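PDB 1ZBM: 1,4-dihydroxy-6-naphtoate synthase from Archaeoglobus fulgidus, which probably converts cyclic dehypoxanthine futalosine into 1,4-dihydroxy-6-naphthoate, a step in the biosynthesis of menaquinone (vitamin K2). Local coordinates for residues D22-Y27 and M240-Y245. Sequence-based numbering, arbitrary orientation.
Sequences DAFMFY and MYVNDY
F24 and M25 both carry CG anti to the backbone N (chi1 -178° and -176°), which carries the F24 ring and the start of the M25 chain to V242. In M25, a selenomethionine, the chain runs out extended and then bends at chi3 (-49°), bringing CE against CG2 of V242 at 3.6 Å. V242 CG1 lies at the edge of the F24 ring, near its plane, 3.9 Å from CD2. M25 CB lies 4.1 Å from both CG1 and CG2 of V242. The packing is apolar; the nearby carbonyl O of Y241 lies 4.1 Å from M25 CE. An alanine in place of V242 would probably open a gap between the F24 ring edge and the M25 methyl, leaving both with less to pack against. V242 belongs to the short link joining helices 231-241 and 244-247, with N243 as N-cap of the latter, so this buried contact ties the turn to helix 20-30 within a fold of the periplasmic-binding-protein type. The Y241 side chain is about 8 Å from that of H152, the predicted proton acceptor. F24 also packs on A218 of helix 215-222, M25 on M204 and I208 of helix 194-213, and Y241 on S84 of strand 76-86.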
loop_
_atom_site.group_PDB
_atom_site.type_symbol
_atom_site.label_atom_id
_atom_site.label_comp_id
_atom_site.label_asym_id
_atom_site.label_seq_id
_atom_site.Cartn_x
_atom_site.Cartn_y
_atom_site.Cartn_z
ATOM N N ASP A 22 6.313 1.865 -5.561
ATOM C CA ASP A 22 7.327 1.762 -4.515
ATOM C C ASP A 22 8.745 2.003 -5.041
ATOM O O ASP A 22 9.488 2.801 -4.479
ATOM C CB ASP A 22 7.243 0.394 -3.834
ATOM C CG ASP A 22 8.203 0.262 -2.692
ATOM O OD1 ASP A 22 9.434 0.222 -2.938
ATOM O OD2 ASP A 22 7.741 0.202 -1.533
ATOM N N ALA A 23 9.120 1.313 -6.115
ATOM C CA ALA A 23 10.446 1.478 -6.698
ATOM C C ALA A 23 10.629 2.944 -7.082
ATOM O O ALA A 23 11.712 3.517 -6.934
ATOM C CB ALA A 23 10.585 0.587 -7.939
ATOM N N PHE A 24 9.548 3.536 -7.582
ATOM C CA PHE A 24 9.512 4.932 -7.998
ATOM C C PHE A 24 9.922 5.814 -6.814
ATOM O O PHE A 24 10.890 6.569 -6.895
ATOM C CB PHE A 24 8.088 5.264 -8.470
ATOM C CG PHE A 24 7.910 6.668 -8.973
ATOM C CD1 PHE A 24 8.370 7.039 -10.234
ATOM C CD2 PHE A 24 7.296 7.625 -8.177
ATOM C CE1 PHE A 24 8.200 8.350 -10.709
ATOM C CE2 PHE A 24 7.121 8.937 -8.636
ATOM C CZ PHE A 24 7.584 9.300 -9.905
HETATM N N MSE A 25 9.185 5.683 -5.714
HETATM C CA MSE A 25 9.433 6.430 -4.488
HETATM C C MSE A 25 10.857 6.218 -3.949
HETATM O O MSE A 25 11.529 7.176 -3.539
HETATM C CB MSE A 25 8.405 6.005 -3.434
HETATM C CG MSE A 25 8.459 6.759 -2.122
HETATM SE SE MSE A 25 7.333 5.893 -0.767
HETATM C CE MSE A 25 5.716 5.693 -1.838
ATOM N N PHE A 26 11.328 4.973 -3.974
ATOM C CA PHE A 26 12.670 4.647 -3.463
ATOM C C PHE A 26 13.830 4.749 -4.450
ATOM O O PHE A 26 14.978 4.530 -4.065
ATOM C CB PHE A 26 12.700 3.237 -2.865
ATOM C CG PHE A 26 12.080 3.136 -1.503
ATOM C CD1 PHE A 26 10.743 2.810 -1.359
ATOM C CD2 PHE A 26 12.850 3.321 -0.362
ATOM C CE1 PHE A 26 10.177 2.664 -0.092
ATOM C CE2 PHE A 26 12.299 3.181 0.912
ATOM C CZ PHE A 26 10.963 2.848 1.046
ATOM N N TYR A 27 13.540 5.080 -5.706
ATOM C CA TYR A 27 14.586 5.186 -6.720
ATOM C C TYR A 27 15.808 6.001 -6.302
ATOM O O TYR A 27 16.937 5.525 -6.401
ATOM C CB TYR A 27 14.024 5.769 -8.020
ATOM C CG TYR A 27 15.109 6.145 -8.997
ATOM C CD1 TYR A 27 15.577 7.458 -9.083
ATOM C CD2 TYR A 27 15.730 5.171 -9.778
ATOM C CE1 TYR A 27 16.639 7.785 -9.919
ATOM C CE2 TYR A 27 16.792 5.491 -10.613
ATOM C CZ TYR A 27 17.240 6.796 -10.680
ATOM O OH TYR A 27 18.293 7.102 -11.514
HETATM N N MSE A 240 -0.166 8.408 -8.501
HETATM C CA MSE A 240 -1.421 8.267 -7.758
HETATM C C MSE A 240 -1.166 7.977 -6.280
HETATM O O MSE A 240 -1.939 8.395 -5.418
HETATM C CB MSE A 240 -2.265 7.122 -8.334
HETATM C CG MSE A 240 -3.117 7.495 -9.548
HETATM SE SE MSE A 240 -3.890 5.962 -10.462
HETATM C CE MSE A 240 -5.294 5.461 -9.230
ATOM N N TYR A 241 -0.084 7.257 -5.992
ATOM C CA TYR A 241 0.241 6.896 -4.623
ATOM C C TYR A 241 1.579 7.418 -4.111
ATOM O O TYR A 241 2.066 6.984 -3.066
ATOM C CB TYR A 241 0.168 5.377 -4.472
ATOM C CG TYR A 241 -1.240 4.842 -4.612
ATOM C CD1 TYR A 241 -2.216 5.136 -3.658
ATOM C CD2 TYR A 241 -1.609 4.067 -5.712
ATOM C CE1 TYR A 241 -3.525 4.676 -3.799
ATOM C CE2 TYR A 241 -2.914 3.603 -5.861
ATOM C CZ TYR A 241 -3.865 3.911 -4.903
ATOM O OH TYR A 241 -5.153 3.467 -5.058
ATOM N N VAL A 242 2.179 8.340 -4.854
ATOM C CA VAL A 242 3.451 8.949 -4.462
ATOM C C VAL A 242 3.325 10.443 -4.761
ATOM O O VAL A 242 3.727 10.903 -5.828
ATOM C CB VAL A 242 4.652 8.373 -5.273
ATOM C CG1 VAL A 242 5.948 9.026 -4.808
ATOM C CG2 VAL A 242 4.732 6.866 -5.119
ATOM N N ASN A 243 2.753 11.187 -3.817
ATOM C CA ASN A 243 2.552 12.630 -3.967
ATOM C C ASN A 243 2.653 13.350 -2.625
ATOM O O ASN A 243 3.357 12.892 -1.729
ATOM C CB ASN A 243 1.185 12.905 -4.583
ATOM C CG ASN A 243 0.104 12.021 -3.995
ATOM O OD1 ASN A 243 0.171 11.627 -2.821
ATOM N ND2 ASN A 243 -0.906 11.708 -4.799
ATOM N N ASP A 244 1.951 14.472 -2.489
ATOM C CA ASP A 244 1.972 15.246 -1.244
ATOM C C ASP A 244 1.775 14.410 0.018
ATOM O O ASP A 244 2.515 14.562 0.989
ATOM C CB ASP A 244 0.890 16.333 -1.245
ATOM C CG ASP A 244 1.267 17.519 -2.071
ATOM O OD1 ASP A 244 2.370 18.085 -1.844
ATOM O OD2 ASP A 244 0.459 17.915 -2.954
ATOM N N TYR A 245 0.756 13.556 0.006
ATOM C CA TYR A 245 0.441 12.726 1.162
ATOM C C TYR A 245 1.607 11.824 1.544
ATOM O O TYR A 245 1.824 11.532 2.727
ATOM C CB TYR A 245 -0.788 11.853 0.894
ATOM C CG TYR A 245 -2.069 12.603 0.602
ATOM C CD1 TYR A 245 -2.470 13.684 1.387
ATOM C CD2 TYR A 245 -2.906 12.204 -0.435
ATOM C CE1 TYR A 245 -3.674 14.346 1.143
ATOM C CE2 TYR A 245 -4.110 12.859 -0.683
ATOM C CZ TYR A 245 -4.486 13.926 0.109
ATOM O OH TYR A 245 -5.679 14.578 -0.140
#